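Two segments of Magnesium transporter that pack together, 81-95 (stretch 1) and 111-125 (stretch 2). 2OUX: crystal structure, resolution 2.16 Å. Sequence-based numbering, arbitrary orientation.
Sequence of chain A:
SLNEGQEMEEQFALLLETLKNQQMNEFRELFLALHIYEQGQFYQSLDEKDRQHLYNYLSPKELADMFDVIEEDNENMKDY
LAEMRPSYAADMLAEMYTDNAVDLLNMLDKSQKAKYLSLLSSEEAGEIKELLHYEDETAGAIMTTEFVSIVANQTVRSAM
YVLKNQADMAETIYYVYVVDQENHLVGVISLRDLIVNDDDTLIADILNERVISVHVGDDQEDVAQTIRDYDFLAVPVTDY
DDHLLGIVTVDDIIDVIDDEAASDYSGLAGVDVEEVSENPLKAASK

Stretch 1 (81-95) LAEMRPSYAADMLAE
Stretch 2 (111-125) SQKAKYLSLLSSEEA

Where two helices cross nearly at right angles, close packing can be helped by small residues on one side that leave room for a large knob from the other, and this pair of segments from a magnesium transporter is a compact example. In stretch 1 a helix entering from earlier in the chain runs through 81-83, the backbone opens at Met-84 (a selenomethionine, phi/psi -85/152) and Arg-85 (-69/123, the N-cap), and a second helix starts at Pro-86. Stretch 2 enters as a helix already under way from earlier in the chain, turns extended at Leu-120 (-101/146) and Ser-121 (-71/180), and becomes helical again from Ser-122. The axes of helices 86-93 and 111-118 approach to 9.1 Å with a signed crossing angle of -83°. Register is set by Ala-90 CA, 5.4 Å from Tyr-116 CA, and by Ala-94 CA, 5.8 Å from Glu-124 CA; near the start of stretch 1, Ala-82 CA lies 8.4 Å from Gln-112 CA.

The knob is Tyr-116. Its CA-to-CB bond points sideways, but chi1 of -66° (m) and chi2 of -53° carry the ring into a hollow formed by Leu-81, Pro-86, Ala-89 and Leu-93. Ala-89 CB lies 3.9 Å from Tyr-116 CE1, Leu-93 CD1 (chi1 m, chi2 t) reaches Tyr-116 CB at 3.7 Å, and Leu-81 CB (also m, t) sits 4.0 Å from Tyr-116 CZ. All three approach the ring obliquely, whereas Pro-86 O lies at its edge, 4.4 Å from Tyr-116 CD1. Because the hollow is lined by both helices of stretch 1, the ring bridges the bend between them. Its hydroxyl ends 3.4 Å from Leu-81 O, and a weak hydrogen bond from Gln-112 NE2 to Tyr-116 OH (2.7 Å) ties it to the preceding turn of its own helix.

Beside the knob, the alanines supply a low surface on which the leucines of stretch 2 can rest. Ala-90 points toward stretch 2, and its CB meets Leu-119 CB at 3.6 Å and Leu-120 CD2 at 3.7 Å. Leu-119 (m, t) extends to Pro-86, with CD1 3.6 Å from Pro-86 CB and 3.3 Å from Pro-86 O. Leu-120 (m, t) starts sideways, yet its end comes nearer: CD2 lies 3.2 Å from Ala-90 O and 3.9 Å from Ala-94 CB, so this methyl packs against two alanines one helical turn apart.

The break in stretch 2 is held by reciprocal bonds, Glu-124 N to Ser-121 OG (3.2 Å, the cap) and Ser-121 N to Glu-124 OE1 (2.9 Å). Glu-124 (chi1 m, chi2 t) also brings its CB to 4.2 Å from Ala-94 CB, extending the contact into the second helix. At the margin, a water lies 2.8 Å from Asp-91 OD1 and 3.0 Å from Leu-119 O, within reach of both stretches. With 540 Å² buried in total and no clear direct hydrogen bond across, the fit rests chiefly on shape.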

# COMPACT_ATOMS: atom_id res chain seq x y z
N LEU A 81 -0.57 24.26 -18.25
CA LEU A 81 0.85 24.50 -18.37
C LEU A 81 1.16 25.76 -19.19
O LEU A 81 2.08 26.50 -18.86
CB LEU A 81 1.54 23.30 -19.01
CG LEU A 81 1.38 21.93 -18.35
CD1 LEU A 81 2.64 21.11 -18.62
CD2 LEU A 81 1.18 22.07 -16.84
N ALA A 82 0.38 26.00 -20.24
CA ALA A 82 0.58 27.16 -21.10
C ALA A 82 0.44 28.46 -20.32
O ALA A 82 1.30 29.34 -20.43
CB ALA A 82 -0.42 27.14 -22.24
N GLU A 83 -0.62 28.58 -19.52
CA GLU A 83 -0.86 29.79 -18.73
C GLU A 83 0.26 30.03 -17.71
O GLU A 83 0.40 31.14 -17.19
CB GLU A 83 -2.22 29.71 -18.03
CG GLU A 83 -2.39 28.55 -17.07
CD GLU A 83 -3.82 28.39 -16.59
OE1 GLU A 83 -4.74 28.45 -17.43
OE2 GLU A 83 -4.04 28.19 -15.37
N MSE A 84 1.05 29.01 -17.44
CA MSE A 84 2.15 29.15 -16.49
C MSE A 84 3.37 29.72 -17.19
O MSE A 84 3.54 29.54 -18.39
CB MSE A 84 2.54 27.80 -15.90
CG MSE A 84 1.68 27.30 -14.75
SE MSE A 84 1.97 25.41 -14.43
CE MSE A 84 3.73 25.44 -13.72
N ARG A 85 4.22 30.42 -16.44
CA ARG A 85 5.43 30.96 -17.03
C ARG A 85 6.29 29.74 -17.31
O ARG A 85 6.58 28.95 -16.41
CB ARG A 85 6.17 31.87 -16.05
CG ARG A 85 5.52 33.22 -15.81
CD ARG A 85 6.22 33.93 -14.67
NE ARG A 85 6.27 33.08 -13.49
CZ ARG A 85 6.91 33.38 -12.37
NH1 ARG A 85 7.58 34.52 -12.26
NH2 ARG A 85 6.90 32.53 -11.34
N PRO A 86 6.70 29.56 -18.58
CA PRO A 86 7.52 28.43 -19.00
C PRO A 86 8.54 27.97 -17.96
O PRO A 86 8.65 26.78 -17.69
CB PRO A 86 8.18 28.96 -20.27
CG PRO A 86 7.07 29.76 -20.89
CD PRO A 86 6.50 30.51 -19.69
N SER A 87 9.27 28.91 -17.37
CA SER A 87 10.26 28.55 -16.36
C SER A 87 9.61 27.90 -15.14
O SER A 87 10.13 26.93 -14.60
CB SER A 87 11.04 29.79 -15.93
OG SER A 87 10.17 30.77 -15.39
N TYR A 88 8.47 28.45 -14.72
CA TYR A 88 7.75 27.93 -13.57
C TYR A 88 7.24 26.51 -13.86
O TYR A 88 7.39 25.61 -13.04
CB TYR A 88 6.57 28.85 -13.24
CG TYR A 88 5.78 28.47 -12.00
CD1 TYR A 88 6.27 28.75 -10.73
CD2 TYR A 88 4.53 27.88 -12.11
CE1 TYR A 88 5.52 28.44 -9.59
CE2 TYR A 88 3.78 27.57 -10.99
CZ TYR A 88 4.27 27.85 -9.73
OH TYR A 88 3.50 27.55 -8.63
N ALA A 89 6.65 26.32 -15.04
CA ALA A 89 6.14 25.02 -15.45
C ALA A 89 7.25 23.97 -15.44
O ALA A 89 7.09 22.88 -14.89
CB ALA A 89 5.50 25.10 -16.84
N ALA A 90 8.38 24.32 -16.04
CA ALA A 90 9.52 23.41 -16.11
C ALA A 90 9.97 22.97 -14.71
O ALA A 90 10.19 21.79 -14.47
CB ALA A 90 10.68 24.07 -16.86
N ASP A 91 10.12 23.93 -13.80
CA ASP A 91 10.54 23.59 -12.45
C ASP A 91 9.55 22.65 -11.77
O ASP A 91 9.93 21.77 -10.98
CB ASP A 91 10.68 24.86 -11.61
CG ASP A 91 11.83 25.74 -12.06
OD1 ASP A 91 12.77 25.19 -12.68
OD2 ASP A 91 11.80 26.96 -11.79
N MSE A 92 8.28 22.84 -12.10
CA MSE A 92 7.20 22.04 -11.54
C MSE A 92 7.24 20.62 -12.12
O MSE A 92 6.98 19.65 -11.40
CB MSE A 92 5.86 22.72 -11.82
CG MSE A 92 4.66 22.10 -11.13
SE MSE A 92 3.92 20.60 -12.10
CE MSE A 92 2.45 21.52 -12.96
N LEU A 93 7.55 20.51 -13.41
CA LEU A 93 7.63 19.19 -14.04
C LEU A 93 8.81 18.44 -13.46
O LEU A 93 8.75 17.22 -13.28
CB LEU A 93 7.80 19.32 -15.56
CG LEU A 93 6.57 19.66 -16.41
CD1 LEU A 93 7.01 20.18 -17.77
CD2 LEU A 93 5.67 18.43 -16.55
N ALA A 94 9.87 19.17 -13.14
CA ALA A 94 11.07 18.58 -12.58
C ALA A 94 10.89 18.13 -11.13
O ALA A 94 11.71 17.39 -10.60
CB ALA A 94 12.23 19.58 -12.66
N GLU A 95 9.81 18.58 -10.49
CA GLU A 95 9.55 18.21 -9.10
C GLU A 95 8.54 17.08 -8.95
O GLU A 95 8.45 16.46 -7.89
CB GLU A 95 9.07 19.43 -8.30
CG GLU A 95 10.14 20.46 -8.02
CD GLU A 95 11.36 19.87 -7.34
OE1 GLU A 95 11.20 18.91 -6.55
OE2 GLU A 95 12.47 20.38 -7.58
N SER A 111 5.29 19.95 -29.54
CA SER A 111 6.06 21.18 -29.38
C SER A 111 6.32 21.52 -27.91
O SER A 111 7.48 21.68 -27.50
CB SER A 111 5.34 22.36 -30.04
OG SER A 111 5.31 22.22 -31.44
N GLN A 112 5.25 21.63 -27.12
CA GLN A 112 5.38 21.95 -25.70
C GLN A 112 6.36 21.00 -25.03
O GLN A 112 7.27 21.43 -24.32
CB GLN A 112 4.01 21.85 -25.00
CG GLN A 112 3.09 23.06 -25.21
CD GLN A 112 1.86 23.03 -24.31
OE1 GLN A 112 0.96 22.19 -24.47
NE2 GLN A 112 1.81 23.95 -23.34
N LYS A 113 6.18 19.71 -25.28
CA LYS A 113 7.02 18.66 -24.71
C LYS A 113 8.52 18.95 -24.84
O LYS A 113 9.28 18.78 -23.88
CB LYS A 113 6.68 17.32 -25.36
CG LYS A 113 7.45 16.14 -24.82
CD LYS A 113 7.02 14.86 -25.51
CE LYS A 113 7.87 13.68 -25.05
NZ LYS A 113 9.32 13.90 -25.34
N ALA A 114 8.96 19.40 -26.01
CA ALA A 114 10.37 19.69 -26.21
C ALA A 114 10.75 21.02 -25.56
O ALA A 114 11.82 21.15 -24.97
CB ALA A 114 10.71 19.73 -27.69
N LYS A 115 9.85 21.99 -25.66
CA LYS A 115 10.11 23.31 -25.10
C LYS A 115 10.30 23.25 -23.58
O LYS A 115 11.27 23.80 -23.05
CB LYS A 115 8.98 24.28 -25.47
CG LYS A 115 7.86 24.39 -24.45
CD LYS A 115 7.92 25.73 -23.72
CE LYS A 115 7.32 26.85 -24.56
NZ LYS A 115 5.89 26.57 -24.89
N TYR A 116 9.39 22.58 -22.87
CA TYR A 116 9.50 22.47 -21.42
C TYR A 116 10.72 21.64 -21.07
O TYR A 116 11.46 21.95 -20.13
CB TYR A 116 8.26 21.82 -20.82
CG TYR A 116 7.00 22.63 -20.96
CD1 TYR A 116 6.95 23.96 -20.54
CD2 TYR A 116 5.86 22.08 -21.54
CE1 TYR A 116 5.79 24.72 -20.68
CE2 TYR A 116 4.70 22.83 -21.69
CZ TYR A 116 4.67 24.15 -21.27
OH TYR A 116 3.53 24.90 -21.45
N LEU A 117 10.93 20.59 -21.84
CA LEU A 117 12.05 19.69 -21.65
C LEU A 117 13.36 20.45 -21.86
O LEU A 117 14.37 20.17 -21.21
CB LEU A 117 11.94 18.53 -22.63
CG LEU A 117 12.72 17.25 -22.38
CD1 LEU A 117 12.48 16.74 -20.96
CD2 LEU A 117 12.27 16.22 -23.40
N SER A 118 13.34 21.41 -22.78
CA SER A 118 14.53 22.20 -23.06
C SER A 118 14.87 23.12 -21.89
O SER A 118 16.04 23.41 -21.63
CB SER A 118 14.33 23.04 -24.32
OG SER A 118 13.42 24.10 -24.08
N LEU A 119 13.84 23.56 -21.18
CA LEU A 119 14.02 24.46 -20.04
C LEU A 119 14.67 23.81 -18.82
O LEU A 119 14.97 24.49 -17.83
CB LEU A 119 12.67 25.06 -19.64
CG LEU A 119 11.98 25.89 -20.73
CD1 LEU A 119 10.56 26.22 -20.34
CD2 LEU A 119 12.78 27.16 -20.96
N LEU A 120 14.88 22.49 -18.89
CA LEU A 120 15.47 21.76 -17.77
C LEU A 120 16.95 21.47 -17.96
O LEU A 120 17.41 21.23 -19.07
CB LEU A 120 14.76 20.42 -17.57
CG LEU A 120 13.26 20.41 -17.26
CD1 LEU A 120 12.84 18.97 -17.02
CD2 LEU A 120 12.95 21.27 -16.05
N SER A 121 17.69 21.47 -16.85
CA SER A 121 19.12 21.17 -16.90
C SER A 121 19.28 19.69 -17.20
O SER A 121 18.29 18.96 -17.34
CB SER A 121 19.78 21.50 -15.56
OG SER A 121 19.63 20.43 -14.63
N SER A 122 20.53 19.24 -17.28
CA SER A 122 20.81 17.84 -17.57
C SER A 122 20.35 16.93 -16.44
O SER A 122 19.75 15.88 -16.68
CB SER A 122 22.31 17.65 -17.81
OG SER A 122 22.60 16.32 -18.17
N GLU A 123 20.65 17.32 -15.20
CA GLU A 123 20.27 16.53 -14.04
C GLU A 123 18.76 16.53 -13.80
O GLU A 123 18.20 15.54 -13.33
CB GLU A 123 20.97 17.07 -12.80
CG GLU A 123 20.64 16.29 -11.53
CD GLU A 123 20.65 17.17 -10.30
OE1 GLU A 123 21.70 17.80 -10.02
OE2 GLU A 123 19.60 17.23 -9.61
N GLU A 124 18.11 17.64 -14.12
CA GLU A 124 16.67 17.76 -13.91
C GLU A 124 15.84 16.93 -14.88
O GLU A 124 14.74 16.48 -14.55
CB GLU A 124 16.23 19.23 -14.04
CG GLU A 124 17.06 20.21 -13.23
CD GLU A 124 16.52 21.62 -13.31
OE1 GLU A 124 16.15 22.05 -14.42
OE2 GLU A 124 16.46 22.30 -12.26
N ALA A 125 16.37 16.71 -16.08
CA ALA A 125 15.63 15.94 -17.08
C ALA A 125 16.10 14.49 -17.19
O ALA A 125 15.42 13.67 -17.82
CB ALA A 125 15.74 16.63 -18.43
O HOH W 1 14.48 24.55 -14.86